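MxaA (Stigmatella aurantiaca, PDB 4W4T) belongs to the myxalamid PKS-NRPS pathway; its terminal reductase domain, described here, binds NADPH and probably releases the chain by reduction, to a primary alcohol. Local coordinates at residues A[82-87]-A[116-121]. Numbering follows the deposited sequence.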
loop_
_atom_site.group_PDB
_atom_site.type_symbol
_atom_site.label_atom_id
_atom_site.label_comp_id
_atom_site.label_asym_id
_atom_site.label_seq_id
_atom_site.Cartn_x
_atom_site.Cartn_y
_atom_site.Cartn_z
ATOM N N ARG A 82 -34.947 -21.069 5.168
ATOM C CA ARG A 82 -34.820 -19.644 4.903
ATOM C C ARG A 82 -33.392 -19.249 5.265
ATOM O O ARG A 82 -32.883 -19.673 6.296
ATOM C CB ARG A 82 -35.857 -18.840 5.699
ATOM C CG ARG A 82 -37.292 -19.124 5.234
ATOM C CD ARG A 82 -38.317 -18.206 5.857
ATOM N NE ARG A 82 -38.354 -18.348 7.307
ATOM C CZ ARG A 82 -37.988 -17.396 8.153
ATOM N NH1 ARG A 82 -37.572 -16.223 7.689
ATOM N NH2 ARG A 82 -38.049 -17.613 9.459
ATOM N N ILE A 83 -32.742 -18.481 4.403
ATOM C CA ILE A 83 -31.340 -18.134 4.611
ATOM C C ILE A 83 -31.215 -16.699 5.092
ATOM O O ILE A 83 -31.291 -15.759 4.302
ATOM C CB ILE A 83 -30.482 -18.304 3.323
ATOM C CG1 ILE A 83 -30.798 -19.624 2.594
ATOM C CG2 ILE A 83 -28.987 -18.177 3.662
ATOM C CD1 ILE A 83 -30.501 -20.882 3.393
ATOM N N TYR A 84 -31.015 -16.541 6.395
ATOM C CA TYR A 84 -30.736 -15.238 6.974
ATOM C C TYR A 84 -29.318 -14.819 6.613
ATOM O O TYR A 84 -28.381 -15.572 6.854
ATOM C CB TYR A 84 -30.906 -15.269 8.492
ATOM C CG TYR A 84 -32.341 -15.424 8.946
ATOM C CD1 TYR A 84 -33.009 -16.640 8.833
ATOM C CD2 TYR A 84 -33.025 -14.350 9.500
ATOM C CE1 TYR A 84 -34.333 -16.774 9.256
ATOM C CE2 TYR A 84 -34.340 -14.475 9.924
ATOM C CZ TYR A 84 -34.987 -15.683 9.800
ATOM O OH TYR A 84 -36.294 -15.786 10.234
ATOM N N CYS A 85 -29.173 -13.625 6.054
ATOM C CA CYS A 85 -27.873 -13.129 5.619
ATOM C C CYS A 85 -27.453 -11.844 6.319
ATOM O O CYS A 85 -28.040 -10.796 6.106
ATOM C CB CYS A 85 -27.873 -12.895 4.111
ATOM S SG CYS A 85 -28.119 -14.401 3.170
ATOM N N LEU A 86 -26.404 -11.928 7.124
ATOM C CA LEU A 86 -25.894 -10.758 7.823
ATOM C C LEU A 86 -25.298 -9.779 6.814
ATOM O O LEU A 86 -24.468 -10.162 5.992
ATOM C CB LEU A 86 -24.847 -11.177 8.859
ATOM C CG LEU A 86 -24.394 -10.098 9.841
ATOM C CD1 LEU A 86 -25.489 -9.835 10.866
ATOM C CD2 LEU A 86 -23.110 -10.533 10.513
ATOM N N VAL A 87 -25.724 -8.520 6.863
ATOM C CA VAL A 87 -25.278 -7.538 5.890
ATOM C C VAL A 87 -25.303 -6.127 6.469
ATOM O O VAL A 87 -26.265 -5.738 7.135
ATOM C CB VAL A 87 -26.156 -7.595 4.603
ATOM C CG1 VAL A 87 -27.642 -7.375 4.951
ATOM C CG2 VAL A 87 -25.682 -6.586 3.569
ATOM N N ARG A 116 -36.316 -16.688 -0.333
ATOM C CA ARG A 116 -35.511 -17.527 0.552
ATOM C C ARG A 116 -34.528 -16.730 1.427
ATOM O O ARG A 116 -34.069 -17.228 2.456
ATOM C CB ARG A 116 -34.727 -18.559 -0.275
ATOM C CG ARG A 116 -35.585 -19.506 -1.122
ATOM C CD ARG A 116 -36.228 -20.594 -0.292
ATOM N NE ARG A 116 -35.246 -21.344 0.485
ATOM C CZ ARG A 116 -34.474 -22.313 -0.003
ATOM N NH1 ARG A 116 -34.567 -22.670 -1.279
ATOM N NH2 ARG A 116 -33.603 -22.927 0.787
ATOM N N ILE A 117 -34.218 -15.503 1.012
ATOM C CA ILE A 117 -33.174 -14.689 1.636
ATOM C C ILE A 117 -33.772 -13.677 2.624
ATOM O O ILE A 117 -34.693 -12.958 2.282
ATOM C CB ILE A 117 -32.350 -13.923 0.592
ATOM C CG1 ILE A 117 -31.723 -14.876 -0.422
ATOM C CG2 ILE A 117 -31.280 -13.093 1.273
ATOM C CD1 ILE A 117 -31.058 -14.157 -1.580
ATOM N N VAL A 118 -33.239 -13.651 3.836
ATOM C CA VAL A 118 -33.656 -12.703 4.847
ATOM C C VAL A 118 -32.489 -11.899 5.354
ATOM O O VAL A 118 -31.713 -12.422 6.171
ATOM C CB VAL A 118 -34.295 -13.437 6.059
ATOM C CG1 VAL A 118 -34.770 -12.419 7.093
ATOM C CG2 VAL A 118 -35.381 -14.351 5.623
ATOM N N PRO A 119 -32.337 -10.675 4.854
ATOM C CA PRO A 119 -31.202 -9.946 5.370
ATOM C C PRO A 119 -31.357 -9.623 6.860
ATOM O O PRO A 119 -32.473 -9.437 7.371
ATOM C CB PRO A 119 -31.184 -8.671 4.568
ATOM C CG PRO A 119 -31.938 -8.910 3.377
ATOM C CD PRO A 119 -32.943 -10.015 3.705
ATOM N N VAL A 120 -30.228 -9.633 7.558
ATOM C CA VAL A 120 -30.159 -9.217 8.938
ATOM C C VAL A 120 -29.174 -8.077 8.940
ATOM O O VAL A 120 -28.012 -8.275 8.606
ATOM C CB VAL A 120 -29.722 -10.388 9.857
ATOM C CG1 VAL A 120 -29.577 -9.909 11.332
ATOM C CG2 VAL A 120 -30.693 -11.547 9.766
ATOM N N ARG A 121 -29.645 -6.875 9.248
ATOM C CA ARG A 121 -28.751 -5.721 9.315
ATOM C C ARG A 121 -27.738 -5.934 10.428
ATOM O O ARG A 121 -28.124 -6.243 11.561
ATOM C CB ARG A 121 -29.503 -4.416 9.602
ATOM C CG ARG A 121 -30.438 -3.919 8.530
ATOM C CD ARG A 121 -31.126 -2.661 9.050
ATOM N NE ARG A 121 -30.135 -1.694 9.514
ATOM C CZ ARG A 121 -30.390 -0.684 10.337
ATOM N NH1 ARG A 121 -31.617 -0.499 10.811
ATOM N NH2 ARG A 121 -29.408 0.140 10.687
#
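Residues Ile83 to Val87 pair in parallel, residue for residue, with Ile117 to Arg121, the two strand axes crossing at -30° and approaching to 4.3 Å. They are the two strands of a beta-alpha-beta unit of the Rossmann fold, connected by helix 92-105; in such a crossover the helix returns the chain so that the second strand runs parallel beside the first. Five backbone hydrogen bonds alternate between the strands, from Ile83 N to Arg116 O (2.7 Å) as far as Val87 N to Val120 O. In a parallel pair alternate residues turn N and O to the neighbour strand, here Val118 and Val120, so Pro119 has no N-H bond to make toward 82-87, whose other edge bonds to strand 57-61.

One face of the sheet carries Tyr84, Val118, Leu86 and Val120. The Tyr84 ring lies alongside Val118, whose CB sits over one ring face in a CH-pi contact, 4.0 Å from the centroid, while CG1 presses on CE2 at 3.5 Å. Val120 instead sends CG2 to the ring edge near CD2. At the far end of the ring, the bend of Arg82 at chi3 (-62°) brings its guanidinium to the Tyr84 hydroxyl, where NH2 forms a hydrogen bond to OH (2.6 Å), tilted from the guanidinium plane. The same bend sets NH1 against Val118 CG2, so the valine is flanked by ring and guanidinium.

At the start of the second strand, Arg116 hydrogen-bonds to the carbonyls of Cys76, Thr79 and Ala81. On the opposite face, Ile83, Cys85 and Ile117 meet Leu72 of helix 66-78, and Val87 reaches Thr64 and Arg98, both of which bind NADPH when it is present; none is bound to this chain. Across this face Cys85 SG rests 3.9 Å from Ile117 CG2, and Val87 CG1 lies beside Pro119 CB at 3.8 Å.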